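Local coordinates for stage II sporulation protein E (SpoIIE) (Moorella thermoacetica, PDB 3ZT9) that probably dephosphorylates partner proteins as a manganese-dependent phosphatase of the PP2C superfamily, in signalling linked to the bacterial stressosome, at residues G142-I147 / A163-T168; A85-D90 / I104-L109. All blocks are in the same frame, centred on the assembly; numbering follows the deposited sequence. Where two conformers were deposited one is given.

Contact 1. Residues G142-I147 / A163-T168; sequences GDLFLI and ANYRLT
The aromatic ring of Tyr165 brings its hydroxyl end to Leu144, and a water lies in the ring plane at that edge. The guanidinium group of Arg193 makes a cation-pi contact with the same ring. Tyr165 OH touches Leu144 CD2 at 3.6 Å, and the two side chains approach each other at a slant. The other methyl, Leu144 CD1, lies 4.4 Å from Ala163 N, a looser touch.

No direct hydrogen bond joins the two segments. The water makes the polar link: it donates to Gly142 O at 2.8 Å and lies 2.6 Å from Tyr165 OH. Leu144 holds CG anti to its own carbonyl carbon (chi1 -43°), which turns CD2 to the Tyr165 hydroxyl and CD1 toward Ala163.

The loop has its own brace. Asn164 OD1 accepts from Arg166 N at 2.8 Å in an Asx turn, with the donor in the carbonyl plane. Arg193 also bonds to Asn164 O and Leu167 O, so one guanidinium group serves both the tyrosine ring and the loop backbone. The Tyr165 side chain also comes within about 4 Å, by nearest atoms, of a manganese ion; Glu141 and Arg193 form a manganese site at this end of the chain.

Strand 144-148 lies between strands 105-110 and 187-192 in one sheet. The loop 163-168 leads into helix 169-180, and Thr168 is its N-cap.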
ATOM      1  N   GLY A 142      16.384  -0.759  -9.435  1.00 15.01           N
ATOM      2  CA  GLY A 142      17.066  -0.463  -8.189  1.00 17.66           C
ATOM      3  C   GLY A 142      16.275   0.460  -7.272  1.00 18.89           C
ATOM      4  O   GLY A 142      16.557   0.547  -6.069  1.00 15.13           O
ATOM      5  N   ASP A 143      15.300   1.175  -7.832  1.00 12.91           N
ATOM      6  CA  ASP A 143      14.433   2.015  -7.002  1.00 14.55           C
ATOM      7  C   ASP A 143      13.604   1.115  -6.082  1.00 15.10           C
ATOM      8  O   ASP A 143      13.209   0.025  -6.485  1.00 12.30           O
ATOM      9  CB  ASP A 143      13.501   2.824  -7.885  1.00 15.73           C
ATOM     10  CG  ASP A 143      14.244   3.882  -8.719  1.00 15.96           C
ATOM     11  OD1 ASP A 143      15.453   4.096  -8.527  1.00 17.95           O
ATOM     12  OD2 ASP A 143      13.600   4.503  -9.578  1.00 16.33           O
ATOM     13  N   LEU A 144      13.321   1.593  -4.878  1.00 13.28           N
ATOM     14  CA  LEU A 144      12.710   0.767  -3.838  1.00 13.66           C
ATOM     15  C   LEU A 144      11.379   1.387  -3.493  1.00 21.49           C
ATOM     16  O   LEU A 144      11.247   2.617  -3.494  1.00 13.82           O
ATOM     17  CB  LEU A 144      13.607   0.748  -2.621  1.00 15.73           C
ATOM     18  CG  LEU A 144      15.102   0.578  -2.919  1.00 28.33           C
ATOM     19  CD1 LEU A 144      15.997   1.093  -1.819  1.00 35.94           C
ATOM     20  CD2 LEU A 144      15.319  -0.869  -3.122  1.00 32.40           C
ATOM     21  N   PHE A 145      10.374   0.548  -3.203  1.00 14.58           N
ATOM     22  CA  PHE A 145       9.074   1.078  -2.798  1.00 15.09           C
ATOM     23  C   PHE A 145       8.746   0.489  -1.433  1.00 20.60           C
ATOM     24  O   PHE A 145       8.901  -0.709  -1.213  1.00 16.40           O
ATOM     25  CB  PHE A 145       7.994   0.636  -3.797  1.00 12.65           C
ATOM     26  CG  PHE A 145       8.138   1.242  -5.185  1.00 16.04           C
ATOM     27  CD1 PHE A 145       9.119   0.807  -6.071  1.00 22.34           C
ATOM     28  CD2 PHE A 145       7.299   2.254  -5.592  1.00 15.48           C
ATOM     29  CE1 PHE A 145       9.252   1.399  -7.336  1.00 20.28           C
ATOM     30  CE2 PHE A 145       7.434   2.857  -6.826  1.00 20.13           C
ATOM     31  CZ  PHE A 145       8.411   2.411  -7.714  1.00 20.21           C
ATOM     32  N   LEU A 146       8.293   1.321  -0.508  1.00 14.61           N
ATOM     33  CA  LEU A 146       7.850   0.847   0.787  1.00 13.01           C
ATOM     34  C   LEU A 146       6.402   1.364   0.957  1.00 10.54           C
ATOM     35  O   LEU A 146       6.139   2.548   0.684  1.00 11.68           O
ATOM     36  CB  LEU A 146       8.712   1.475   1.904  1.00 13.58           C
ATOM     37  CG  LEU A 146       8.131   1.327   3.319  1.00 16.48           C
ATOM     38  CD1 LEU A 146       8.172  -0.120   3.865  1.00 14.91           C
ATOM     39  CD2 LEU A 146       8.908   2.266   4.212  1.00 19.08           C
ATOM     40  N   ILE A 147       5.473   0.501   1.369  1.00 10.77           N
ATOM     41  CA  ILE A 147       4.111   0.936   1.629  1.00 10.58           C
ATOM     42  C   ILE A 147       3.734   0.327   2.981  1.00 12.58           C
ATOM     43  O   ILE A 147       3.969  -0.851   3.206  1.00 14.44           O
ATOM     44  CB  ILE A 147       3.055   0.447   0.531  1.00 13.51           C
ATOM     45  CG1 ILE A 147       3.519   0.851  -0.900  1.00 11.88           C
ATOM     46  CG2 ILE A 147       1.616   1.024   0.870  1.00 13.08           C
ATOM     47  CD1 ILE A 147       2.625   0.375  -2.070  1.00 22.01           C
ATOM     48  N   ALA A 163      17.805  -1.099   1.599  1.00 19.03           N
ATOM     49  CA  ALA A 163      18.867  -1.417   0.637  1.00 17.70           C
ATOM     50  C   ALA A 163      19.744  -2.581   1.146  1.00 19.83           C
ATOM     51  O   ALA A 163      20.793  -2.872   0.573  1.00 17.78           O
ATOM     52  CB  ALA A 163      19.722  -0.187   0.373  1.00 23.56           C
ATOM     53  N   ASN A 164      19.322  -3.237   2.225  1.00 17.22           N
ATOM     54  CA  ASN A 164      20.058  -4.405   2.712  1.00 16.05           C
ATOM     55  C   ASN A 164      19.565  -5.665   1.995  1.00 16.98           C
ATOM     56  O   ASN A 164      18.435  -6.107   2.210  1.00 17.34           O
ATOM     57  CB  ASN A 164      19.869  -4.589   4.226  1.00 13.69           C
ATOM     58  CG  ASN A 164      20.854  -5.590   4.789  1.00 23.30           C
ATOM     59  OD1 ASN A 164      20.953  -6.675   4.269  1.00 23.96           O
ATOM     60  ND2 ASN A 164      21.597  -5.221   5.828  1.00 19.67           N
ATOM     61  N   TYR A 165      20.411  -6.231   1.138  1.00 14.95           N
ATOM     62  CA  TYR A 165      20.029  -7.382   0.363  1.00 16.66           C
ATOM     63  C   TYR A 165      20.570  -8.669   0.960  1.00 17.73           C
ATOM     64  O   TYR A 165      20.455  -9.698   0.320  1.00 17.27           O
ATOM     65  CB  TYR A 165      20.507  -7.251  -1.093  1.00 15.00           C
ATOM     66  CG  TYR A 165      19.721  -6.238  -1.904  1.00 16.68           C
ATOM     67  CD1 TYR A 165      20.061  -4.897  -1.896  1.00 15.15           C
ATOM     68  CD2 TYR A 165      18.634  -6.651  -2.706  1.00 17.79           C
ATOM     69  CE1 TYR A 165      19.340  -4.003  -2.659  1.00 15.43           C
ATOM     70  CE2 TYR A 165      17.930  -5.767  -3.468  1.00 18.16           C
ATOM     71  CZ  TYR A 165      18.273  -4.438  -3.441  1.00 17.23           C
ATOM     72  OH  TYR A 165      17.541  -3.519  -4.213  1.00 16.35           O
ATOM     73  N   ARG A 166      21.123  -8.604   2.190  1.00 13.88           N
ATOM     74  CA  ARG A 166      21.463  -9.833   2.910  1.00 14.14           C
ATOM     75  C   ARG A 166      20.226 -10.552   3.406  1.00 20.92           C
ATOM     76  O   ARG A 166      20.294 -11.725   3.693  1.00 18.01           O
ATOM     77  CB  ARG A 166      22.394  -9.525   4.075  1.00 14.74           C
ATOM     78  CG  ARG A 166      23.611  -8.819   3.543  1.00 18.55           C
ATOM     79  CD  ARG A 166      24.668  -8.500   4.596  1.00 25.80           C
ATOM     80  NE  ARG A 166      25.815  -7.840   3.951  1.00 26.79           N
ATOM     81  CZ  ARG A 166      26.613  -6.956   4.542  1.00 32.33           C
ATOM     82  NH1 ARG A 166      26.380  -6.635   5.824  1.00 25.67           N
ATOM     83  NH2 ARG A 166      27.621  -6.386   3.844  1.00 21.95           N
ATOM     84  N   LEU A 167      19.123  -9.823   3.548  1.00 15.54           N
ATOM     85  CA  LEU A 167      17.804 -10.408   3.773  1.00 12.69           C
ATOM     86  C   LEU A 167      17.029 -10.330   2.457  1.00 13.55           C
ATOM     87  O   LEU A 167      17.231  -9.432   1.623  1.00 15.21           O
ATOM     88  CB  LEU A 167      17.017  -9.637   4.847  1.00 14.75           C
ATOM     89  CG  LEU A 167      17.396  -9.820   6.313  1.00 20.64           C
ATOM     90  CD1 LEU A 167      18.790  -9.308   6.568  1.00 32.35           C
ATOM     91  CD2 LEU A 167      16.391  -9.069   7.166  1.00 24.58           C
ATOM     92  N   THR A 168      16.117 -11.283   2.268  1.00 14.95           N
ATOM     93  CA  THR A 168      15.226 -11.217   1.121  1.00 19.45           C
ATOM     94  C   THR A 168      14.149 -10.174   1.413  1.00 16.35           C
ATOM     95  O   THR A 168      13.917  -9.823   2.557  1.00 15.50           O
ATOM     96  CB  THR A 168      14.507 -12.548   0.839  1.00 16.37           C
ATOM     97  OG1 THR A 168      13.616 -12.845   1.906  1.00 18.19           O
ATOM     98  CG2 THR A 168      15.498 -13.674   0.683  1.00 21.35           C
TER
HETATM   99  O   HOH W   1      18.398  -1.142  -4.842  1.00 20.57           O

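Contact 2. Residues A85-D90 / I104-L109; sequences ALCRVD and IHVKIL
Ala85 and Ile104 meet most closely here, with Ala85 CB 3.4 Å from Ile104 CG2, a close approach for two carbons. The CG2 branch of Ile104 lies anti to the backbone N and reaches the alanine methyl. The CG1 branch goes instead toward the backbone, 3.9 Å from Ala85 N. Ala85 CB also meets a second side chain, with Val106 CG2 at 3.9 Å. This methyl group thus packs against both Ile104 and Val106. The other branch of Val106 reaches the next inward-facing residue: CG1 lies 3.8 Å from Cys87 SG. Cys87 was modelled in two conformers, so this last touch is less certain.

No hydrogen bond crosses between the segments. All four touching residues are buried and the contact is apolar. It is part of the face-to-face packing of two antiparallel sheets, the beta sandwich characteristic of the PP2C superfamily. Strand 82-90 belongs to one sheet and strand 105-110 to the other. Alternation turns Ala85 and Cys87 of one strand, and Val106 of the other with Ile104 just before it, into the space between the sheets, while Leu86, His105 and Lys107 point away.

Further out, neighbouring strands add to the core. Ile100 of strand 95-101 covers Ala85 and Val106, and Ile147 of strand 144-148 touches both Cys87 and Ile104. The backbone of strand 82-90 is held to strand 31-39 by bonds of Ala85 with Val36 and Cys87 with Leu34. Ile104 also packs on Asp38, a ligand of two manganese ions. The Ile104 side chain is about 7 Å from a bound manganese ion, by nearest atoms. Beyond the core, Lys107 NZ bonds to Thr116 OG1, and His105 meets the ring of His148.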
ATOM      1  N   ALA A  85      -3.783   2.822  -0.420  1.00 13.83           N
ATOM      2  CA  ALA A  85      -2.761   3.400  -1.287  1.00 14.99           C
ATOM      3  C   ALA A  85      -2.578   2.428  -2.431  1.00 14.58           C
ATOM      4  O   ALA A  85      -2.660   1.224  -2.220  1.00 12.99           O
ATOM      5  CB  ALA A  85      -1.464   3.516  -0.519  1.00 16.86           C
ATOM      6  N   LEU A  86      -2.267   2.942  -3.619  1.00 11.80           N
ATOM      7  CA  LEU A  86      -1.895   2.102  -4.730  1.00 14.70           C
ATOM      8  C   LEU A  86      -0.738   2.774  -5.460  1.00 16.59           C
ATOM      9  O   LEU A  86      -0.749   4.003  -5.693  1.00 15.51           O
ATOM     10  CB  LEU A  86      -3.085   1.981  -5.674  1.00 13.17           C
ATOM     11  CG  LEU A  86      -2.809   1.293  -7.007  1.00 20.52           C
ATOM     12  CD1 LEU A  86      -2.445  -0.120  -6.748  1.00 25.87           C
ATOM     13  CD2 LEU A  86      -4.086   1.374  -7.873  1.00 28.97           C
ATOM     14  N   CYS A  87       0.253   1.969  -5.794  1.00 12.94           N
ATOM     15  CA  CYS A  87       1.382   2.397  -6.636  0.76 13.80           C
ATOM     16  C   CYS A  87       1.326   1.571  -7.893  1.00 13.27           C
ATOM     17  O   CYS A  87       1.182   0.351  -7.836  1.00 16.27           O
ATOM     18  CB  CYS A  87       2.739   2.092  -5.989  0.76 16.17           C
ATOM     19  SG  CYS A  87       3.186   3.074  -4.568  0.76 17.40           S
ATOM     20  N   ARG A  88       1.479   2.217  -9.033  1.00 12.91           N
ATOM     21  CA  ARG A  88       1.460   1.493 -10.302  1.00 13.93           C
ATOM     22  C   ARG A  88       2.842   1.721 -10.890  1.00 17.36           C
ATOM     23  O   ARG A  88       3.210   2.852 -11.147  1.00 16.56           O
ATOM     24  CB  ARG A  88       0.380   2.046 -11.243  1.00 16.21           C
ATOM     25  CG  ARG A  88       0.378   1.425 -12.671  1.00 18.63           C
ATOM     26  CD  ARG A  88      -0.750   2.101 -13.535  1.00 21.60           C
ATOM     27  NE  ARG A  88      -0.991   1.445 -14.825  1.00 29.29           N
ATOM     28  CZ  ARG A  88      -0.230   1.608 -15.896  1.00 34.36           C
ATOM     29  NH1 ARG A  88       0.844   2.391 -15.843  1.00 26.46           N
ATOM     30  NH2 ARG A  88      -0.531   0.983 -17.024  1.00 43.65           N
ATOM     31  N   VAL A  89       3.612   0.657 -11.031  1.00 15.28           N
ATOM     32  CA  VAL A  89       5.004   0.780 -11.493  1.00 15.17           C
ATOM     33  C   VAL A  89       5.161   0.173 -12.865  1.00 14.81           C
ATOM     34  O   VAL A  89       5.085  -1.047 -13.034  1.00 15.89           O
ATOM     35  CB  VAL A  89       5.940   0.046 -10.529  1.00 18.31           C
ATOM     36  CG1 VAL A  89       7.392   0.361 -10.863  1.00 22.71           C
ATOM     37  CG2 VAL A  89       5.572   0.447  -9.084  1.00 16.27           C
ATOM     38  N   ASP A  90       5.344   1.022 -13.860  1.00 17.65           N
ATOM     39  CA  ASP A  90       5.498   0.575 -15.210  1.00 18.20           C
ATOM     40  C   ASP A  90       6.969   0.422 -15.492  1.00 17.36           C
ATOM     41  O   ASP A  90       7.598   1.350 -15.931  1.00 19.28           O
ATOM     42  CB  ASP A  90       4.887   1.655 -16.093  1.00 27.48           C
ATOM     43  CG  ASP A  90       4.770   1.260 -17.510  1.00 30.16           C
ATOM     44  OD1 ASP A  90       5.479   0.351 -18.003  1.00 20.54           O
ATOM     45  OD2 ASP A  90       3.948   1.944 -18.158  1.00 40.06           O
ATOM     46  N   ILE A 104      -2.521   5.734   4.658  1.00 12.66           N
ATOM     47  CA  ILE A 104      -1.517   4.742   4.346  1.00 12.02           C
ATOM     48  C   ILE A 104      -0.203   5.514   3.981  1.00 12.87           C
ATOM     49  O   ILE A 104      -0.256   6.619   3.435  1.00 15.34           O
ATOM     50  CB  ILE A 104      -1.961   3.891   3.139  1.00 14.54           C
ATOM     51  CG1 ILE A 104      -3.292   3.178   3.428  1.00 15.28           C
ATOM     52  CG2 ILE A 104      -0.853   2.901   2.753  1.00 12.95           C
ATOM     53  CD1 ILE A 104      -3.264   2.127   4.554  1.00 15.75           C
ATOM     54  N   HIS A 105       0.948   4.958   4.298  1.00 11.92           N
ATOM     55  CA  HIS A 105       2.208   5.647   4.007  1.00 12.03           C
ATOM     56  C   HIS A 105       2.947   4.993   2.866  1.00 14.21           C
ATOM     57  O   HIS A 105       3.090   3.763   2.835  1.00 15.14           O
ATOM     58  CB  HIS A 105       3.035   5.630   5.285  1.00 16.12           C
ATOM     59  CG  HIS A 105       2.339   6.304   6.418  1.00 14.81           C
ATOM     60  ND1 HIS A 105       2.021   7.648   6.393  1.00 17.02           N
ATOM     61  CD2 HIS A 105       1.862   5.824   7.589  1.00 16.95           C
ATOM     62  CE1 HIS A 105       1.382   7.962   7.505  1.00 24.39           C
ATOM     63  NE2 HIS A 105       1.271   6.874   8.249  1.00 20.41           N
ATOM     64  N   VAL A 106       3.428   5.817   1.932  1.00 13.26           N
ATOM     65  CA  VAL A 106       4.244   5.310   0.823  1.00 13.05           C
ATOM     66  C   VAL A 106       5.551   6.032   0.809  1.00 11.94           C
ATOM     67  O   VAL A 106       5.572   7.239   0.996  1.00 12.21           O
ATOM     68  CB  VAL A 106       3.539   5.597  -0.505  1.00 13.02           C
ATOM     69  CG1 VAL A 106       4.438   5.176  -1.710  1.00 11.55           C
ATOM     70  CG2 VAL A 106       2.186   4.833  -0.548  1.00 15.86           C
ATOM     71  N   LYS A 107       6.657   5.312   0.592  1.00 12.20           N
ATOM     72  CA  LYS A 107       7.944   6.012   0.387  1.00 15.29           C
ATOM     73  C   LYS A 107       8.622   5.333  -0.785  1.00 14.63           C
ATOM     74  O   LYS A 107       8.637   4.106  -0.869  1.00 15.03           O
ATOM     75  CB  LYS A 107       8.814   5.924   1.629  1.00 19.66           C
ATOM     76  CG  LYS A 107       9.939   7.018   1.675  1.00 24.09           C
ATOM     77  CD  LYS A 107      10.535   7.112   3.057  1.00 33.58           C
ATOM     78  CE  LYS A 107       9.531   7.620   4.072  1.00 31.46           C
ATOM     79  NZ  LYS A 107       9.295   9.082   3.978  1.00 30.02           N
ATOM     80  N   ILE A 108       9.202   6.143  -1.655  1.00 12.14           N
ATOM     81  CA  ILE A 108       9.831   5.642  -2.855  1.00 13.80           C
ATOM     82  C   ILE A 108      11.278   6.134  -2.857  1.00 16.19           C
ATOM     83  O   ILE A 108      11.541   7.330  -2.885  1.00 17.33           O
ATOM     84  CB  ILE A 108       9.077   6.122  -4.084  1.00 16.29           C
ATOM     85  CG1 ILE A 108       7.628   5.609  -4.021  1.00 17.59           C
ATOM     86  CG2 ILE A 108       9.820   5.690  -5.366  1.00 20.24           C
ATOM     87  CD1 ILE A 108       6.670   6.215  -5.065  1.00 19.72           C
ATOM     88  N   LEU A 109      12.213   5.200  -2.764  1.00 14.34           N
ATOM     89  CA  LEU A 109      13.632   5.548  -2.705  1.00 16.24           C
ATOM     90  C   LEU A 109      14.125   5.391  -4.126  1.00 18.06           C
ATOM     91  O   LEU A 109      14.236   4.273  -4.605  1.00 16.84           O
ATOM     92  CB  LEU A 109      14.409   4.590  -1.792  1.00 22.53           C
ATOM     93  CG  LEU A 109      14.261   4.760  -0.282  1.00 30.95           C
ATOM     94  CD1 LEU A 109      12.807   4.799   0.107  1.00 27.18           C
ATOM     95  CD2 LEU A 109      15.016   3.619   0.480  1.00 28.60           C
TER

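Overall arrangement
Along the chain, contact 2 comes first. It joins strand 82-90 to residues 104-109 and closes a loop that contains strand 95-101. Contact 1 follows, joining the start of strand 144-148 to the loop before helix 169-180. It closes the 15-residue connection from 148 to 162, which has no helix. The two lie in series and neither nest nor cross, with centres about 13 Å apart. Strands 105-110 and 144-148 are antiparallel neighbours, so the contacts share a sheet. Probable hydrogen bonds run from Lys107 N to Leu146 O and from Leu144 N to Leu109 O, each 2.8 Å. Contact 2 ties the two sheets together. Contact 1 ties one of them to the loop leading to a helix.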